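Local coordinates for truncated hemoglobin 4 (Chlamydomonas reinhardtii, PDB 6BME), which binds heme with a lysine and a histidine as axial ligands of the iron and, like its globin relatives, probably binds oxygen, at residues 16-30 against 85-97. Residues are numbered along the deposited sequence; the frame is centred on the assembly and turned at random.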
ATOM      1  N   THR A  16       4.825   9.032   8.466  1.00 18.27           N
ATOM      2  CA  THR A  16       4.686   7.622   8.096  1.00 19.16           C
ATOM      3  C   THR A  16       4.602   7.457   6.585  1.00 24.23           C
ATOM      4  O   THR A  16       5.227   6.552   6.014  1.00 15.00           O
ATOM      5  CB  THR A  16       3.448   7.023   8.761  1.00 16.85           C
ATOM      6  OG1 THR A  16       3.537   7.205  10.180  1.00 18.85           O
ATOM      7  CG2 THR A  16       3.324   5.525   8.437  1.00 18.73           C
ATOM      8  N   VAL A  17       3.823   8.318   5.923  1.00 15.89           N
ATOM      9  CA  VAL A  17       3.715   8.270   4.465  1.00 15.02           C
ATOM     10  C   VAL A  17       5.085   8.460   3.816  1.00 15.10           C
ATOM     11  O   VAL A  17       5.448   7.735   2.878  1.00 14.19           O
ATOM     12  CB  VAL A  17       2.692   9.318   3.973  1.00 22.02           C
ATOM     13  CG1 VAL A  17       2.801   9.524   2.453  1.00 15.65           C
ATOM     14  CG2 VAL A  17       1.265   8.893   4.347  1.00 19.07           C
ATOM     15  N   ASP A  18       5.874   9.420   4.313  1.00 16.33           N
ATOM     16  CA  ASP A  18       7.192   9.668   3.733  1.00 16.70           C
ATOM     17  C   ASP A  18       8.112   8.465   3.907  1.00 16.16           C
ATOM     18  O   ASP A  18       8.802   8.056   2.962  1.00 15.92           O
ATOM     19  CB  ASP A  18       7.814  10.926   4.342  1.00 31.55           C
ATOM     20  CG  ASP A  18       7.390  12.196   3.613  1.00 39.62           C
ATOM     21  OD1 ASP A  18       6.636  12.090   2.616  1.00 39.99           O
ATOM     22  OD2 ASP A  18       7.807  13.295   4.038  1.00 40.18           O
ATOM     23  N   VAL A  19       8.133   7.880   5.108  1.00 16.33           N
ATOM     24  CA  VAL A  19       8.926   6.669   5.337  1.00 15.95           C
ATOM     25  C   VAL A  19       8.536   5.590   4.333  1.00 18.21           C
ATOM     26  O   VAL A  19       9.391   4.992   3.668  1.00 14.21           O
ATOM     27  CB  VAL A  19       8.739   6.169   6.780  1.00 17.54           C
ATOM     28  CG1 VAL A  19       9.303   4.726   6.935  1.00 15.90           C
ATOM     29  CG2 VAL A  19       9.370   7.136   7.777  1.00 18.16           C
ATOM     30  N   PHE A  20       7.229   5.359   4.195  1.00 13.80           N
ATOM     31  CA  PHE A  20       6.707   4.292   3.352  1.00 12.60           C
ATOM     32  C   PHE A  20       7.008   4.570   1.889  1.00 19.14           C
ATOM     33  O   PHE A  20       7.485   3.688   1.168  1.00 14.41           O
ATOM     34  CB  PHE A  20       5.206   4.163   3.622  1.00 12.28           C
ATOM     35  CG  PHE A  20       4.506   3.109   2.823  1.00 13.76           C
ATOM     36  CD1 PHE A  20       5.078   1.858   2.611  1.00 10.75           C
ATOM     37  CD2 PHE A  20       3.234   3.350   2.332  1.00 12.15           C
ATOM     38  CE1 PHE A  20       4.399   0.884   1.871  1.00 12.94           C
ATOM     39  CE2 PHE A  20       2.551   2.383   1.606  1.00 12.51           C
ATOM     40  CZ  PHE A  20       3.133   1.152   1.373  1.00 10.84           C
ATOM     41  N   TYR A  21       6.784   5.811   1.456  1.00 16.56           N
ATOM     42  CA  TYR A  21       7.086   6.214   0.088  1.00 13.78           C
ATOM     43  C   TYR A  21       8.555   5.990  -0.249  1.00 12.87           C
ATOM     44  O   TYR A  21       8.887   5.412  -1.294  1.00 12.55           O
ATOM     45  CB  TYR A  21       6.708   7.685  -0.098  1.00 21.49           C
ATOM     46  CG  TYR A  21       7.229   8.298  -1.371  1.00 29.59           C
ATOM     47  CD1 TYR A  21       6.569   8.107  -2.572  1.00 42.65           C
ATOM     48  CD2 TYR A  21       8.377   9.069  -1.372  1.00 35.26           C
ATOM     49  CE1 TYR A  21       7.038   8.667  -3.744  1.00 47.37           C
ATOM     50  CE2 TYR A  21       8.856   9.636  -2.539  1.00 43.16           C
ATOM     51  CZ  TYR A  21       8.182   9.428  -3.722  1.00 48.38           C
ATOM     52  OH  TYR A  21       8.654   9.986  -4.889  1.00 57.49           O
ATOM     53  N   LYS A  22       9.452   6.428   0.637  1.00 13.89           N
ATOM     54  CA  LYS A  22      10.880   6.326   0.347  1.00 14.51           C
ATOM     55  C   LYS A  22      11.326   4.873   0.282  1.00 14.77           C
ATOM     56  O   LYS A  22      12.155   4.513  -0.564  1.00 20.30           O
ATOM     57  CB  LYS A  22      11.683   7.112   1.390  1.00 18.85           C
ATOM     58  CG  LYS A  22      11.501   8.621   1.275  1.00 24.49           C
ATOM     59  CD  LYS A  22      12.273   9.356   2.353  1.00 27.79           C
ATOM     60  CE  LYS A  22      11.969  10.859   2.335  1.00 35.00           C
ATOM     61  NZ  LYS A  22      11.411  11.336   3.636  1.00 33.51           N
ATOM     62  N   LYS A  23      10.761   4.012   1.136  1.00 13.45           N
ATOM     63  CA  LYS A  23      11.050   2.579   1.042  1.00 12.64           C
ATOM     64  C   LYS A  23      10.710   2.033  -0.342  1.00 11.70           C
ATOM     65  O   LYS A  23      11.489   1.278  -0.927  1.00 13.83           O
ATOM     66  CB  LYS A  23      10.284   1.804   2.117  1.00 12.33           C
ATOM     67  CG  LYS A  23      10.879   1.866   3.512  1.00 16.65           C
ATOM     68  CD  LYS A  23       9.967   1.165   4.514  1.00 16.69           C
ATOM     69  CE  LYS A  23      10.485   1.292   5.938  1.00 18.72           C
ATOM     70  NZ  LYS A  23      11.795   0.592   6.113  1.00 16.43           N
ATOM     71  N   LEU A  24       9.541   2.396  -0.882  1.00 11.09           N
ATOM     72  CA  LEU A  24       9.160   1.884  -2.196  1.00 13.65           C
ATOM     73  C   LEU A  24      10.084   2.421  -3.284  1.00 16.64           C
ATOM     74  O   LEU A  24      10.532   1.669  -4.159  1.00 18.55           O
ATOM     75  CB  LEU A  24       7.705   2.239  -2.510  1.00  9.78           C
ATOM     76  CG  LEU A  24       6.628   1.833  -1.507  1.00 16.71           C
ATOM     77  CD1 LEU A  24       5.252   2.107  -2.099  1.00 17.05           C
ATOM     78  CD2 LEU A  24       6.763   0.368  -1.120  1.00 15.59           C
ATOM     79  N   MET A  25      10.372   3.726  -3.259  1.00 14.05           N
ATOM     80  CA  MET A  25      11.208   4.291  -4.312  1.00 14.77           C
ATOM     81  C   MET A  25      12.648   3.801  -4.219  1.00 15.76           C
ATOM     82  O   MET A  25      13.348   3.762  -5.235  1.00 14.80           O
ATOM     83  CB  MET A  25      11.146   5.823  -4.266  1.00 16.30           C
ATOM     84  CG  MET A  25       9.719   6.379  -4.367  1.00 18.97           C
ATOM     85  SD  MET A  25       8.788   5.711  -5.783  1.00 26.36           S
ATOM     86  CE  MET A  25       9.726   6.427  -7.134  1.00 30.19           C
ATOM     87  N   ASN A  26      13.098   3.385  -3.041  1.00 13.22           N
ATOM     88  CA  ASN A  26      14.469   2.928  -2.889  1.00 14.04           C
ATOM     89  C   ASN A  26      14.607   1.422  -3.045  1.00 16.73           C
ATOM     90  O   ASN A  26      15.710   0.896  -2.893  1.00 17.88           O
ATOM     91  CB  ASN A  26      15.018   3.384  -1.536  1.00 24.32           C
ATOM     92  CG  ASN A  26      15.174   4.896  -1.463  1.00 31.66           C
ATOM     93  OD1 ASN A  26      15.591   5.527  -2.437  1.00 29.44           O
ATOM     94  ND2 ASN A  26      14.828   5.484  -0.319  1.00 29.43           N
ATOM     95  N   ASP A  27      13.515   0.720  -3.350  1.00 15.81           N
ATOM     96  CA  ASP A  27      13.556  -0.716  -3.563  1.00 15.94           C
ATOM     97  C   ASP A  27      13.670  -0.969  -5.059  1.00 12.91           C
ATOM     98  O   ASP A  27      12.713  -0.689  -5.799  1.00 12.46           O
ATOM     99  CB  ASP A  27      12.296  -1.376  -2.992  1.00 10.69           C
ATOM    100  CG  ASP A  27      12.336  -2.905  -3.052  1.00 15.86           C
ATOM    101  OD1 ASP A  27      12.847  -3.469  -4.039  1.00 14.69           O
ATOM    102  OD2 ASP A  27      11.835  -3.551  -2.106  1.00 13.21           O
ATOM    103  N   PRO A  28      14.805  -1.474  -5.551  1.00 16.56           N
ATOM    104  CA  PRO A  28      14.954  -1.680  -7.003  1.00 19.91           C
ATOM    105  C   PRO A  28      13.931  -2.628  -7.595  1.00 18.20           C
ATOM    106  O   PRO A  28      13.696  -2.580  -8.812  1.00 18.52           O
ATOM    107  CB  PRO A  28      16.379  -2.244  -7.131  1.00 19.45           C
ATOM    108  CG  PRO A  28      16.672  -2.845  -5.775  1.00 21.94           C
ATOM    109  CD  PRO A  28      15.984  -1.939  -4.795  1.00 17.67           C
ATOM    110  N   ASP A  29      13.319  -3.492  -6.788  1.00 12.63           N
ATOM    111  CA  ASP A  29      12.304  -4.400  -7.302  1.00 12.40           C
ATOM    112  C   ASP A  29      10.942  -3.739  -7.471  1.00 11.54           C
ATOM    113  O   ASP A  29      10.090  -4.282  -8.185  1.00 13.98           O
ATOM    114  CB  ASP A  29      12.177  -5.617  -6.385  1.00 14.52           C
ATOM    115  CG  ASP A  29      13.353  -6.576  -6.530  1.00 25.23           C
ATOM    116  OD1 ASP A  29      14.026  -6.512  -7.576  1.00 20.99           O
ATOM    117  OD2 ASP A  29      13.604  -7.382  -5.603  1.00 23.70           O
ATOM    118  N   LEU A  30      10.724  -2.582  -6.861  1.00  9.62           N
ATOM    119  CA  LEU A  30       9.428  -1.907  -6.900  1.00 10.33           C
ATOM    120  C   LEU A  30       9.450  -0.570  -7.622  1.00 10.04           C
ATOM    121  O   LEU A  30       8.471  -0.211  -8.271  1.00 12.27           O
ATOM    122  CB  LEU A  30       8.921  -1.682  -5.479  1.00 11.79           C
ATOM    123  CG  LEU A  30       8.752  -2.949  -4.645  1.00 12.84           C
ATOM    124  CD1 LEU A  30       8.462  -2.593  -3.204  1.00 12.04           C
ATOM    125  CD2 LEU A  30       7.631  -3.815  -5.240  1.00 11.57           C
ATOM    126  N   LYS A  85       6.238  -7.446  -0.912  1.00  8.91           N
ATOM    127  CA  LYS A  85       7.307  -6.506  -0.584  1.00 13.00           C
ATOM    128  C   LYS A  85       6.729  -5.151  -0.181  1.00 14.83           C
ATOM    129  O   LYS A  85       7.183  -4.547   0.797  1.00  9.23           O
ATOM    130  CB  LYS A  85       8.274  -6.364  -1.767  1.00 13.70           C
ATOM    131  CG  LYS A  85       9.664  -5.836  -1.391  1.00 10.31           C
ATOM    132  CD  LYS A  85      10.451  -6.861  -0.535  1.00 15.22           C
ATOM    133  CE  LYS A  85      11.754  -6.272  -0.008  1.00 13.27           C
ATOM    134  NZ  LYS A  85      12.675  -5.941  -1.144  1.00 13.59           N
ATOM    135  N   VAL A  86       5.721  -4.669  -0.921  1.00  9.34           N
ATOM    136  CA  VAL A  86       5.041  -3.428  -0.559  1.00 11.62           C
ATOM    137  C   VAL A  86       4.416  -3.559   0.823  1.00 13.17           C
ATOM    138  O   VAL A  86       4.529  -2.655   1.664  1.00  9.19           O
ATOM    139  CB  VAL A  86       3.986  -3.060  -1.626  1.00 11.73           C
ATOM    140  CG1 VAL A  86       3.023  -1.979  -1.110  1.00  8.82           C
ATOM    141  CG2 VAL A  86       4.655  -2.599  -2.920  1.00  7.51           C
ATOM    142  N   ALA A  87       3.756  -4.691   1.081  1.00  9.16           N
ATOM    143  CA  ALA A  87       3.116  -4.903   2.379  1.00 10.38           C
ATOM    144  C   ALA A  87       4.144  -4.961   3.501  1.00 12.82           C
ATOM    145  O   ALA A  87       3.925  -4.407   4.591  1.00 10.72           O
ATOM    146  CB  ALA A  87       2.277  -6.182   2.341  1.00  9.64           C
ATOM    147  N   GLY A  88       5.280  -5.617   3.255  1.00 12.43           N
ATOM    148  CA  GLY A  88       6.342  -5.637   4.257  1.00 10.92           C
ATOM    149  C   GLY A  88       6.911  -4.253   4.535  1.00 13.49           C
ATOM    150  O   GLY A  88       7.136  -3.883   5.692  1.00 11.92           O
ATOM    151  N   HIS A  89       7.160  -3.470   3.481  1.00 11.19           N
ATOM    152  CA  HIS A  89       7.623  -2.106   3.709  1.00 11.51           C
ATOM    153  C   HIS A  89       6.604  -1.305   4.500  1.00 13.15           C
ATOM    154  O   HIS A  89       6.982  -0.460   5.321  1.00 12.02           O
ATOM    155  CB  HIS A  89       7.914  -1.396   2.388  1.00 10.48           C
ATOM    156  CG  HIS A  89       9.144  -1.891   1.691  1.00 15.03           C
ATOM    157  ND1 HIS A  89      10.341  -2.094   2.344  1.00 15.40           N
ATOM    158  CD2 HIS A  89       9.361  -2.222   0.393  1.00 12.52           C
ATOM    159  CE1 HIS A  89      11.242  -2.528   1.477  1.00 11.33           C
ATOM    160  NE2 HIS A  89      10.674  -2.606   0.285  1.00 11.88           N
ATOM    161  N   PHE A  90       5.314  -1.560   4.283  1.00 10.82           N
ATOM    162  CA  PHE A  90       4.299  -0.812   5.013  1.00 13.38           C
ATOM    163  C   PHE A  90       4.368  -1.104   6.510  1.00 15.83           C
ATOM    164  O   PHE A  90       4.395  -0.179   7.333  1.00 14.43           O
ATOM    165  CB  PHE A  90       2.909  -1.122   4.466  1.00 10.77           C
ATOM    166  CG  PHE A  90       1.825  -0.347   5.142  1.00 12.04           C
ATOM    167  CD1 PHE A  90       1.684   1.024   4.913  1.00 11.90           C
ATOM    168  CD2 PHE A  90       0.967  -0.967   6.019  1.00 12.64           C
ATOM    169  CE1 PHE A  90       0.691   1.746   5.544  1.00 12.46           C
ATOM    170  CE2 PHE A  90      -0.035  -0.245   6.659  1.00 14.83           C
ATOM    171  CZ  PHE A  90      -0.170   1.100   6.428  1.00 17.21           C
ATOM    172  N   VAL A  91       4.399  -2.384   6.891  1.00 13.59           N
ATOM    173  CA  VAL A  91       4.422  -2.682   8.319  1.00 16.65           C
ATOM    174  C   VAL A  91       5.758  -2.264   8.923  1.00 15.08           C
ATOM    175  O   VAL A  91       5.803  -1.794  10.061  1.00 15.05           O
ATOM    176  CB  VAL A  91       4.104  -4.165   8.594  1.00 16.26           C
ATOM    177  CG1 VAL A  91       2.745  -4.514   8.038  1.00 13.30           C
ATOM    178  CG2 VAL A  91       5.168  -5.072   7.995  1.00 23.53           C
ATOM    179  N   ASP A  92       6.854  -2.376   8.166  1.00 13.68           N
ATOM    180  CA  ASP A  92       8.125  -1.852   8.650  1.00 14.47           C
ATOM    181  C   ASP A  92       8.029  -0.356   8.916  1.00 18.30           C
ATOM    182  O   ASP A  92       8.581   0.138   9.902  1.00 15.98           O
ATOM    183  CB  ASP A  92       9.243  -2.140   7.647  1.00 14.08           C
ATOM    184  CG  ASP A  92       9.539  -3.627   7.505  1.00 19.80           C
ATOM    185  OD1 ASP A  92       8.950  -4.444   8.249  1.00 14.34           O
ATOM    186  OD2 ASP A  92      10.361  -3.972   6.634  1.00 13.72           O
ATOM    187  N   SER A  93       7.341   0.386   8.037  1.00 17.05           N
ATOM    188  CA  SER A  93       7.159   1.815   8.273  1.00 14.71           C
ATOM    189  C   SER A  93       6.424   2.058   9.577  1.00 15.60           C
ATOM    190  O   SER A  93       6.824   2.915  10.370  1.00 16.67           O
ATOM    191  CB  SER A  93       6.399   2.460   7.113  1.00 13.91           C
ATOM    192  OG  SER A  93       7.058   2.208   5.890  1.00 13.19           O
ATOM    193  N   LEU A  94       5.362   1.292   9.831  1.00 15.34           N
ATOM    194  CA  LEU A  94       4.607   1.470  11.065  1.00 16.48           C
ATOM    195  C   LEU A  94       5.476   1.196  12.291  1.00 23.28           C
ATOM    196  O   LEU A  94       5.426   1.944  13.274  1.00 22.53           O
ATOM    197  CB  LEU A  94       3.377   0.564  11.065  1.00 16.01           C
ATOM    198  CG  LEU A  94       2.318   0.739   9.983  1.00 15.73           C
ATOM    199  CD1 LEU A  94       1.239  -0.331  10.143  1.00 15.29           C
ATOM    200  CD2 LEU A  94       1.722   2.134  10.065  1.00 15.55           C
ATOM    201  N   LYS A  95       6.286   0.132  12.246  1.00 22.04           N
ATOM    202  CA  LYS A  95       7.160  -0.187  13.370  1.00 20.95           C
ATOM    203  C   LYS A  95       8.194   0.909  13.593  1.00 19.94           C
ATOM    204  O   LYS A  95       8.469   1.289  14.738  1.00 20.75           O
ATOM    205  CB  LYS A  95       7.858  -1.532  13.137  1.00 20.02           C
ATOM    206  CG  LYS A  95       6.907  -2.695  12.965  1.00 19.31           C
ATOM    207  CD  LYS A  95       7.668  -3.958  12.576  1.00 27.27           C
ATOM    208  CE  LYS A  95       6.729  -5.096  12.214  1.00 26.87           C
ATOM    209  NZ  LYS A  95       7.494  -6.266  11.694  1.00 28.78           N
ATOM    210  N   GLU A  96       8.795   1.409  12.514  1.00 18.70           N
ATOM    211  CA  GLU A  96       9.794   2.467  12.640  1.00 23.53           C
ATOM    212  C   GLU A  96       9.214   3.738  13.243  1.00 23.23           C
ATOM    213  O   GLU A  96       9.935   4.499  13.902  1.00 21.74           O
ATOM    214  CB  GLU A  96      10.409   2.759  11.278  1.00 18.78           C
ATOM    215  CG  GLU A  96      11.282   1.610  10.813  1.00 26.22           C
ATOM    216  CD  GLU A  96      11.779   1.787   9.406  1.00 24.30           C
ATOM    217  OE1 GLU A  96      11.779   2.941   8.918  1.00 20.74           O
ATOM    218  OE2 GLU A  96      12.173   0.766   8.799  1.00 17.34           O
ATOM    219  N   MET A  97       7.927   3.980  13.041  1.00 20.44           N
ATOM    220  CA  MET A  97       7.250   5.134  13.616  1.00 20.71           C
ATOM    221  C   MET A  97       6.741   4.867  15.030  1.00 26.54           C
ATOM    222  O   MET A  97       6.039   5.713  15.596  1.00 24.53           O
ATOM    223  CB  MET A  97       6.102   5.558  12.705  1.00 19.75           C
ATOM    224  CG  MET A  97       6.565   6.058  11.338  1.00 18.94           C
ATOM    225  SD  MET A  97       7.513   7.586  11.445  1.00 24.24           S
ATOM    226  CE  MET A  97       6.373   8.614  12.357  1.00 23.51           C
TER
HETATM  227  O   HOH W   1      11.507  -2.117   5.033  1.00 12.20           O
HETATM  228  O   HOH W   2      13.010   3.615   6.517  1.00 22.93           O
HETATM  229  O   HOH W   3      11.701  -7.621  -3.600  1.00 15.54           O
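Two donors of helix 80-96 converge on one carboxylate oxygen, OD2 of D27. H89 NE2 donates to the anti lone pair of D27 OD2 at 2.8 Å, nearly straight (175°) and in the imidazole plane, while K85 NZ reaches the same OD2 on its syn side at 2.7 Å as a salt bridge. The other oxygen, OD1, closes an Asx turn with the backbone N of D29, which helps to fix the carboxylate's rotation. With an alanine in place of D27, K85 would probably lose its direct salt-bridge partner and H89 NE2 its acceptor, leaving the imidazole less firmly oriented. K23 lays its CB over one face of the imidazole, and its chain, extended up to a final bend, carries NZ to a syn-side salt bridge with E96 OE2 (2.7 Å), tilted from the carboxylate plane. A water links K23 NZ, H89 ND1 and D92 OD2. Deeper in, F20 sits as a knob among V86, H89, F90 and S93. F90 points its edge at the F20 face, CD1 over the ring centre, in a T-shaped pair with planes at 71°; F49 meets both rings. S93, a knob among T16, V19, F20 and K23, donates OG to H89 O (2.7 Å) of its own helix. Segments 16-25 and 85-96, roughly antiparallel at 142° with axes 8.9 Å apart at closest, belong to the 2-on-2 fold of truncated hemoglobins, with V86 touching the heme.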